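PDB 4GL3: putative glucoamylase, which probably acts as a glycoside hydrolase of the glucoamylase type, cleaving glucose-containing carbohydrates, although its precise substrate is uncertain. Local coordinates for residues Gly58-Met62 / Tyr254-Gly258; Ile124-Phe129 / Glu195-Val199; Phe131-Ala137 / Ile155-Trp159. The contacts are given in a common frame with arbitrary orientation. Residue numbers count along the deposited sequence, not the author numbering.

Contact 1 of 3, residues Gly58-Met62 / Tyr254-Gly258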
loop_
_atom_site.group_PDB
_atom_site.type_symbol
_atom_site.label_atom_id
_atom_site.label_comp_id
_atom_site.label_asym_id
_atom_site.label_seq_id
_atom_site.Cartn_x
_atom_site.Cartn_y
_atom_site.Cartn_z
ATOM N N GLY A 58 1.058 1.020 8.455
ATOM C CA GLY A 58 -0.268 0.519 8.162
ATOM C C GLY A 58 -0.169 -0.818 7.404
ATOM O O GLY A 58 -0.936 -1.741 7.670
ATOM N N PHE A 59 0.766 -0.935 6.469
ATOM C CA PHE A 59 0.956 -2.237 5.785
ATOM C C PHE A 59 1.414 -3.292 6.798
ATOM O O PHE A 59 1.009 -4.460 6.730
ATOM C CB PHE A 59 1.970 -2.127 4.645
ATOM C CG PHE A 59 1.599 -1.131 3.573
ATOM C CD1 PHE A 59 0.292 -0.666 3.410
ATOM C CD2 PHE A 59 2.579 -0.674 2.688
ATOM C CE1 PHE A 59 -0.013 0.242 2.409
ATOM C CE2 PHE A 59 2.269 0.209 1.682
ATOM C CZ PHE A 59 0.970 0.669 1.542
ATOM N N GLY A 60 2.252 -2.860 7.716
ATOM C CA GLY A 60 2.773 -3.692 8.798
ATOM C C GLY A 60 1.649 -4.263 9.665
ATOM O O GLY A 60 1.676 -5.430 10.021
ATOM N N VAL A 61 0.671 -3.429 10.000
ATOM C CA VAL A 61 -0.520 -3.858 10.723
ATOM C C VAL A 61 -1.209 -5.017 9.983
ATOM O O VAL A 61 -1.566 -6.023 10.573
ATOM C CB VAL A 61 -1.455 -2.660 10.954
ATOM C CG1 VAL A 61 -2.894 -3.094 11.297
ATOM C CG2 VAL A 61 -0.852 -1.764 12.043
HETATM N N MSE A 62 -1.373 -4.884 8.683
HETATM C CA MSE A 62 -1.950 -5.959 7.888
HETATM C C MSE A 62 -1.036 -7.194 7.851
HETATM O O MSE A 62 -1.529 -8.321 7.913
HETATM C CB MSE A 62 -2.299 -5.480 6.487
HETATM C CG MSE A 62 -3.411 -4.426 6.511
HETATM SE SE MSE A 62 -3.991 -3.656 4.826
HETATM C CE MSE A 62 -2.902 -2.032 4.705
ATOM N N TYR A 254 -1.605 -0.145 -3.238
ATOM C CA TYR A 254 -1.726 0.448 -1.886
ATOM C C TYR A 254 -3.170 0.619 -1.340
ATOM O O TYR A 254 -3.413 0.393 -0.164
ATOM C CB TYR A 254 -0.970 1.787 -1.771
ATOM C CG TYR A 254 0.533 1.778 -1.859
ATOM C CD1 TYR A 254 1.252 0.617 -2.077
ATOM C CD2 TYR A 254 1.246 2.975 -1.723
ATOM C CE1 TYR A 254 2.638 0.643 -2.193
ATOM C CE2 TYR A 254 2.614 3.011 -1.825
ATOM C CZ TYR A 254 3.320 1.839 -2.055
ATOM O OH TYR A 254 4.710 1.866 -2.193
ATOM N N SER A 255 -4.088 1.062 -2.183
ATOM C CA SER A 255 -5.498 1.213 -1.827
ATOM C C SER A 255 -6.270 -0.109 -1.883
ATOM O O SER A 255 -7.369 -0.165 -1.344
ATOM C CB SER A 255 -6.201 2.257 -2.767
ATOM O OG SER A 255 -5.704 3.589 -2.594
ATOM N N TYR A 256 -5.676 -1.163 -2.467
ATOM C CA TYR A 256 -6.364 -2.435 -2.779
ATOM C C TYR A 256 -5.829 -3.606 -1.953
ATOM O O TYR A 256 -5.923 -4.801 -2.289
ATOM C CB TYR A 256 -6.303 -2.706 -4.283
ATOM C CG TYR A 256 -6.776 -1.485 -5.012
ATOM C CD1 TYR A 256 -8.128 -1.115 -4.984
ATOM C CD2 TYR A 256 -5.878 -0.632 -5.645
ATOM C CE1 TYR A 256 -8.581 0.037 -5.619
ATOM C CE2 TYR A 256 -6.310 0.533 -6.269
ATOM C CZ TYR A 256 -7.654 0.878 -6.235
ATOM O OH TYR A 256 -8.075 2.037 -6.841
HETATM N N MSE A 257 -5.275 -3.232 -0.837
HETATM C CA MSE A 257 -4.826 -4.158 0.187
HETATM C C MSE A 257 -6.040 -4.601 1.019
HETATM O O MSE A 257 -6.252 -5.784 1.286
HETATM C CB MSE A 257 -3.804 -3.431 1.064
HETATM C CG MSE A 257 -2.665 -4.261 1.357
HETATM SE SE MSE A 257 -1.091 -3.947 0.279
HETATM C CE MSE A 257 -0.010 -4.010 1.939
ATOM N N GLY A 258 -6.865 -3.619 1.402
ATOM C CA GLY A 258 -8.160 -3.907 2.077
ATOM C C GLY A 258 -9.374 -3.828 1.147
ATOM O O GLY A 258 -10.297 -4.650 1.205
#
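A single phenyl ring serves two different aromatic contacts here. Phe-59 points its edge at the face of Tyr-254 and receives a selenomethionine over its own face. The T-shaped pair has centroids 5.0 Å apart and planes at 60°, with Phe-59 CZ 3.6 Å from Tyr-254 CG. The Met-257 methyl makes the CH-pi contact: its CE lies 4.0 Å from the Phe-59 ring centroid, 29° off the normal. Met-257 SE is 5.0 Å from that centroid, an oblique Met-aromatic approach. One helical turn along, at i+3, Met-62 (also selenomethionine) brings its SE to 3.8 Å from Met-257 CG, so Phe-59 and Met-62 present one continuous apolar surface to residues 254-258. With CA atoms no nearer than the 8.3 Å of Phe-59 and Met-257, long side chains bridge the gap. Met-257 and Met-62 both rest on Val-386 of helix 378-393. All five touching residues are buried, the centre of the contact lies about 5 Å from the centre of the chain, and Tyr-254 adjoins a bound Tris molecule. A helix meeting the loop between strand 235-239 and helix 271-288 so centrally fits the interior of the (α/α)6 toroid expected for this six-hairpin clan.

Contact 2 of 3, residues Ile124-Phe129 / Glu195-Val199. With TRS (2-amino-2-hydroxymethyl-propane-1,3-diol), chain B.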
loop_
_atom_site.group_PDB
_atom_site.type_symbol
_atom_site.label_atom_id
_atom_site.label_comp_id
_atom_site.label_asym_id
_atom_site.label_seq_id
_atom_site.Cartn_x
_atom_site.Cartn_y
_atom_site.Cartn_z
ATOM N N ILE A 124 -2.399 12.945 4.693
ATOM C CA ILE A 124 -3.601 12.141 4.800
ATOM C C ILE A 124 -3.592 10.887 3.942
ATOM O O ILE A 124 -4.445 9.992 4.163
ATOM C CB ILE A 124 -4.930 12.914 4.588
ATOM C CG1 ILE A 124 -5.155 13.303 3.128
ATOM C CG2 ILE A 124 -4.966 14.147 5.500
ATOM C CD1 ILE A 124 -6.594 13.837 2.942
ATOM N N VAL A 125 -2.685 10.816 2.962
ATOM C CA VAL A 125 -2.567 9.598 2.144
ATOM C C VAL A 125 -1.895 8.537 3.022
ATOM O O VAL A 125 -2.400 7.431 3.170
ATOM C CB VAL A 125 -1.786 9.832 0.830
ATOM C CG1 VAL A 125 -1.532 8.475 0.139
ATOM C CG2 VAL A 125 -2.551 10.833 -0.084
ATOM N N GLU A 126 -0.803 8.906 3.679
ATOM C CA GLU A 126 -0.129 7.972 4.594
ATOM C C GLU A 126 -1.099 7.587 5.718
ATOM O O GLU A 126 -1.204 6.421 6.139
ATOM C CB GLU A 126 1.130 8.605 5.175
ATOM C CG GLU A 126 2.151 8.989 4.122
ATOM C CD GLU A 126 2.889 7.805 3.537
ATOM O OE1 GLU A 126 3.155 6.853 4.323
ATOM O OE2 GLU A 126 3.215 7.858 2.328
ATOM N N SER A 127 -1.864 8.552 6.192
ATOM C CA SER A 127 -2.774 8.235 7.313
ATOM C C SER A 127 -3.897 7.302 6.850
ATOM O O SER A 127 -4.348 6.450 7.606
ATOM C CB SER A 127 -3.388 9.517 7.903
ATOM O OG SER A 127 -2.410 10.262 8.604
ATOM N N ALA A 128 -4.351 7.477 5.595
ATOM C CA ALA A 128 -5.393 6.626 5.001
ATOM C C ALA A 128 -4.889 5.165 4.895
ATOM O O ALA A 128 -5.646 4.241 5.145
ATOM C CB ALA A 128 -5.832 7.153 3.625
ATOM N N PHE A 129 -3.625 4.971 4.535
ATOM C CA PHE A 129 -3.068 3.636 4.463
ATOM C C PHE A 129 -2.977 3.018 5.862
ATOM O O PHE A 129 -3.257 1.800 6.059
ATOM C CB PHE A 129 -1.718 3.637 3.764
ATOM C CG PHE A 129 -1.760 4.110 2.336
ATOM C CD1 PHE A 129 -2.864 3.851 1.500
ATOM C CD2 PHE A 129 -0.670 4.769 1.808
ATOM C CE1 PHE A 129 -2.863 4.270 0.150
ATOM C CE2 PHE A 129 -0.672 5.215 0.480
ATOM C CZ PHE A 129 -1.775 4.988 -0.324
ATOM N N GLU A 195 -2.393 6.099 -6.655
ATOM C CA GLU A 195 -2.445 5.209 -5.502
ATOM C C GLU A 195 -3.400 5.649 -4.415
ATOM O O GLU A 195 -3.575 4.897 -3.460
ATOM C CB GLU A 195 -1.035 5.042 -4.873
ATOM C CG GLU A 195 -0.541 6.264 -4.058
ATOM C CD GLU A 195 0.244 7.296 -4.861
ATOM O OE1 GLU A 195 -0.116 7.571 -6.020
ATOM O OE2 GLU A 195 1.204 7.873 -4.296
ATOM N N CYS A 196 -4.013 6.840 -4.522
ATOM C CA CYS A 196 -4.733 7.420 -3.376
ATOM C C CYS A 196 -6.249 7.199 -3.326
ATOM O O CYS A 196 -6.936 7.917 -2.628
ATOM C CB CYS A 196 -4.489 8.923 -3.417
ATOM S SG CYS A 196 -2.769 9.401 -3.429
ATOM N N HIS A 197 -6.787 6.267 -4.103
ATOM C CA HIS A 197 -8.243 6.055 -4.177
ATOM C C HIS A 197 -8.906 5.936 -2.784
ATOM O O HIS A 197 -10.017 6.492 -2.509
ATOM C CB HIS A 197 -8.512 4.792 -5.021
ATOM C CG HIS A 197 -9.900 4.678 -5.561
ATOM N ND1 HIS A 197 -10.344 3.532 -6.186
ATOM C CD2 HIS A 197 -10.934 5.557 -5.596
ATOM C CE1 HIS A 197 -11.593 3.714 -6.589
ATOM N NE2 HIS A 197 -11.968 4.940 -6.263
ATOM N N ILE A 198 -8.203 5.230 -1.905
ATOM C CA ILE A 198 -8.708 4.878 -0.583
ATOM C C ILE A 198 -8.950 6.105 0.293
ATOM O O ILE A 198 -9.779 6.060 1.231
ATOM C CB ILE A 198 -7.748 3.871 0.147
ATOM C CG1 ILE A 198 -8.422 3.204 1.331
ATOM C CG2 ILE A 198 -6.487 4.550 0.664
ATOM C CD1 ILE A 198 -9.338 2.102 0.956
ATOM N N VAL A 199 -8.232 7.192 0.020
ATOM C CA VAL A 199 -8.470 8.410 0.746
ATOM C C VAL A 199 -9.912 8.909 0.570
ATOM O O VAL A 199 -10.544 9.345 1.538
ATOM C CB VAL A 199 -7.461 9.535 0.338
ATOM C CG1 VAL A 199 -7.691 10.781 1.207
ATOM C CG2 VAL A 199 -6.024 9.014 0.468
HETATM C C TRS B . 4.587 7.549 -1.975
HETATM C C1 TRS B . 4.665 6.781 -3.328
HETATM C C2 TRS B . 4.869 6.601 -0.800
HETATM C C3 TRS B . 3.205 8.165 -1.785
HETATM N N TRS B . 5.522 8.725 -2.011
HETATM O O1 TRS B . 5.960 6.212 -3.746
HETATM O O2 TRS B . 5.030 7.194 0.497
HETATM O O3 TRS B . 2.248 7.173 -1.395
#
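Val-199 is the principal bump, and the hollow that takes it lies on helix 124-140 between Ile-124, Val-125 and Ala-128. Its CG1 sits 3.7 Å from Ile-124 CD1, while its CG2 reaches 3.9 Å from Val-125 CA and 3.7 Å from Ala-128 CB. The floor of this hollow is a bare methyl, which explains how the CA atoms of Ala-128 and Val-199 come within 5.5 Å. Ile-198 CG2 fits between Ala-128 and Phe-129, 4.0 Å from Ala-128 CB and 3.7 Å from Phe-129 CE1. Earlier in 195-199, Cys-196 SG packs on Val-125 CG2 at 3.6 Å. Two helix N-terminal ends thus meet, as is consistent with neighbouring helices of an (α/α)6 toroid, whose pocket commonly opens at one end of the barrel. A Tris molecule, probably from the crystallisation liquor, is bound beside these helix starts, consistent with that pocket: its O2 donates to Glu-126 OE2 at 2.7 Å and its O3 weakly to Glu-195 OE2 at 3.2 Å. Phe-129 lies beside this bridge, presenting its ring edge to Tris O3 and to the Glu-195 carbonyl, with CZ 3.6 Å from Glu-195 O. Glu-126 OE1 is held by the Gly-55 amide.

Contact 3 of 3, residues Phe131-Ala137 / Ile155-Trp159; sequences FEGLLAA and INNLW
Both segments are alpha-helical (phi -55 to -72°, psi -33 to -51°). Their short axes approach to 10.2 Å, with 143° between N-to-C directions (signed crossing angle -143°), roughly antiparallel. The register sets Phe-131 against Trp-159 (CA-CA 7.2 Å) and Leu-134 against Ile-155 (6.4 Å). Aliphatic contacts fill the middle. Ile-155 (chi1 m, chi2 t) puts CG2 4.0 Å from Leu-134 CB, and its CD1 lies 3.5 Å from Leu-134 O and 4.0 Å from Ala-137 CB. Leu-134 and Leu-158, both m,t, touch CD1 to CD1 at 4.0 Å. Aromatic contacts gather at one end. Leu-135 (m,t) covers a face of the Trp-159 indole (chi1 t, chi2 -126°), with CD1 4.0 Å from the six-membered ring's centroid, 2° off its normal (CH-pi), and Leu-135 CD2 3.9 Å from Trp-159 CG. Phe-131 (chi1 -80°, chi2 -64°) meets this indole obliquely, centroids 6.0 Å apart and planes at 57°, and brings CZ 3.5 Å from Leu-158 O. These successive helices form an antiparallel hairpin, consistent with the (α/α)6 fold expected of the six-hairpin clan. Trp-159 NE1 is hydrogen-bonded outside the pair to Asp-405 OD2; between the helices, with no polar bond, cohesion depends on close apolar fit.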
loop_
_atom_site.group_PDB
_atom_site.type_symbol
_atom_site.label_atom_id
_atom_site.label_comp_id
_atom_site.label_asym_id
_atom_site.label_seq_id
_atom_site.Cartn_x
_atom_site.Cartn_y
_atom_site.Cartn_z
ATOM N N PHE A 131 -5.187 3.766 8.288
ATOM C CA PHE A 131 -6.586 3.417 8.604
ATOM C C PHE A 131 -7.055 2.196 7.813
ATOM O O PHE A 131 -7.858 1.427 8.281
ATOM C CB PHE A 131 -7.524 4.624 8.433
ATOM C CG PHE A 131 -7.495 5.572 9.622
ATOM C CD1 PHE A 131 -7.925 5.156 10.838
ATOM C CD2 PHE A 131 -6.926 6.824 9.521
ATOM C CE1 PHE A 131 -7.840 5.957 11.972
ATOM C CE2 PHE A 131 -6.866 7.665 10.624
ATOM C CZ PHE A 131 -7.316 7.217 11.857
ATOM N N GLU A 132 -6.553 2.027 6.601
ATOM C CA GLU A 132 -6.858 0.805 5.823
ATOM C C GLU A 132 -6.482 -0.442 6.645
ATOM O O GLU A 132 -7.300 -1.327 6.917
ATOM C CB GLU A 132 -6.151 0.874 4.451
ATOM C CG GLU A 132 -6.458 -0.281 3.496
ATOM C CD GLU A 132 -5.700 -0.154 2.183
ATOM O OE1 GLU A 132 -4.851 0.763 2.009
ATOM O OE2 GLU A 132 -5.948 -0.974 1.290
ATOM N N GLY A 133 -5.268 -0.462 7.159
ATOM C CA GLY A 133 -4.885 -1.492 8.091
ATOM C C GLY A 133 -5.630 -1.548 9.421
ATOM O O GLY A 133 -6.010 -2.621 9.858
ATOM N N LEU A 134 -5.843 -0.406 10.077
ATOM C CA LEU A 134 -6.494 -0.407 11.388
ATOM C C LEU A 134 -7.940 -0.866 11.265
ATOM O O LEU A 134 -8.444 -1.560 12.161
ATOM C CB LEU A 134 -6.389 0.936 12.122
ATOM C CG LEU A 134 -4.985 1.449 12.554
ATOM C CD1 LEU A 134 -5.137 2.844 13.227
ATOM C CD2 LEU A 134 -4.257 0.463 13.475
ATOM N N LEU A 135 -8.620 -0.550 10.158
ATOM C CA LEU A 135 -10.023 -0.994 10.078
ATOM C C LEU A 135 -10.114 -2.533 9.863
ATOM O O LEU A 135 -11.001 -3.169 10.421
ATOM C CB LEU A 135 -10.838 -0.189 9.061
ATOM C CG LEU A 135 -11.078 1.290 9.385
ATOM C CD1 LEU A 135 -12.016 1.861 8.325
ATOM C CD2 LEU A 135 -11.677 1.506 10.764
ATOM N N ALA A 136 -9.181 -3.099 9.090
ATOM C CA ALA A 136 -9.009 -4.547 8.982
ATOM C C ALA A 136 -8.737 -5.130 10.363
ATOM O O ALA A 136 -9.384 -6.098 10.766
ATOM C CB ALA A 136 -7.885 -4.914 7.996
ATOM N N ALA A 137 -7.817 -4.540 11.117
ATOM C CA ALA A 137 -7.506 -5.060 12.473
ATOM C C ALA A 137 -8.720 -4.996 13.402
ATOM O O ALA A 137 -8.982 -5.934 14.146
ATOM C CB ALA A 137 -6.302 -4.325 13.075
ATOM N N ILE A 155 -9.005 1.723 18.275
ATOM C CA ILE A 155 -9.090 1.918 16.815
ATOM C C ILE A 155 -10.379 2.692 16.493
ATOM O O ILE A 155 -10.362 3.581 15.681
ATOM C CB ILE A 155 -9.051 0.583 16.023
ATOM C CG1 ILE A 155 -7.626 -0.008 16.048
ATOM C CG2 ILE A 155 -9.546 0.788 14.597
ATOM C CD1 ILE A 155 -7.474 -1.413 15.495
ATOM N N ASN A 156 -11.491 2.350 17.148
ATOM C CA ASN A 156 -12.739 3.010 16.802
ATOM C C ASN A 156 -12.651 4.513 17.120
ATOM O O ASN A 156 -13.139 5.314 16.369
ATOM C CB ASN A 156 -13.933 2.415 17.527
ATOM C CG ASN A 156 -15.261 2.873 16.901
ATOM O OD1 ASN A 156 -15.536 2.660 15.699
ATOM N ND2 ASN A 156 -16.046 3.508 17.684
ATOM N N ASN A 157 -12.035 4.858 18.253
ATOM C CA ASN A 157 -11.835 6.253 18.623
ATOM C C ASN A 157 -10.907 7.008 17.654
ATOM O O ASN A 157 -11.211 8.138 17.234
ATOM C CB ASN A 157 -11.319 6.328 20.063
ATOM C CG ASN A 157 -11.119 7.734 20.527
ATOM O OD1 ASN A 157 -9.979 8.198 20.610
ATOM N ND2 ASN A 157 -12.215 8.441 20.784
ATOM N N LEU A 158 -9.790 6.396 17.271
ATOM C CA LEU A 158 -8.921 6.957 16.217
ATOM C C LEU A 158 -9.683 7.173 14.926
ATOM O O LEU A 158 -9.604 8.250 14.286
ATOM C CB LEU A 158 -7.707 6.053 15.947
ATOM C CG LEU A 158 -6.630 6.029 17.015
ATOM C CD1 LEU A 158 -5.554 5.023 16.608
ATOM C CD2 LEU A 158 -6.033 7.417 17.196
ATOM N N TRP A 159 -10.446 6.162 14.524
ATOM C CA TRP A 159 -11.233 6.278 13.299
ATOM C C TRP A 159 -12.251 7.430 13.400
ATOM O O TRP A 159 -12.366 8.215 12.469
ATOM C CB TRP A 159 -11.922 4.943 13.010
ATOM C CG TRP A 159 -12.986 4.937 11.955
ATOM C CD1 TRP A 159 -14.276 4.480 12.110
ATOM C CD2 TRP A 159 -12.858 5.291 10.573
ATOM N NE1 TRP A 159 -14.957 4.565 10.916
ATOM C CE2 TRP A 159 -14.109 5.059 9.963
ATOM C CE3 TRP A 159 -11.830 5.826 9.802
ATOM C CZ2 TRP A 159 -14.354 5.361 8.636
ATOM C CZ3 TRP A 159 -12.067 6.100 8.467
ATOM C CH2 TRP A 159 -13.329 5.878 7.895
#

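From the N terminus, helix 54-69 opens the longest loop, which contact 1 closes at residues 254-258, with 191 residues between its two segments. Helix 124-140 lies inside that span and opens both remaining contacts. Contact 3, with 17 residues between its segments, ties it to the following helix 146-161; contact 2, with 65, ties its start to that of helix 197-205. Contact 3 is nested within contact 2, and both within contact 1, so none cross. Centres lie about 10 Å (contacts 1 and 2), 11 Å (1 and 3) and 13 Å (2 and 3) apart. Ser-255 OG reaches Glu-195 O at 2.6 Å, and Gly-258 N reaches Glu-132 OE2 at 2.8 Å, joining contact 1 to both others.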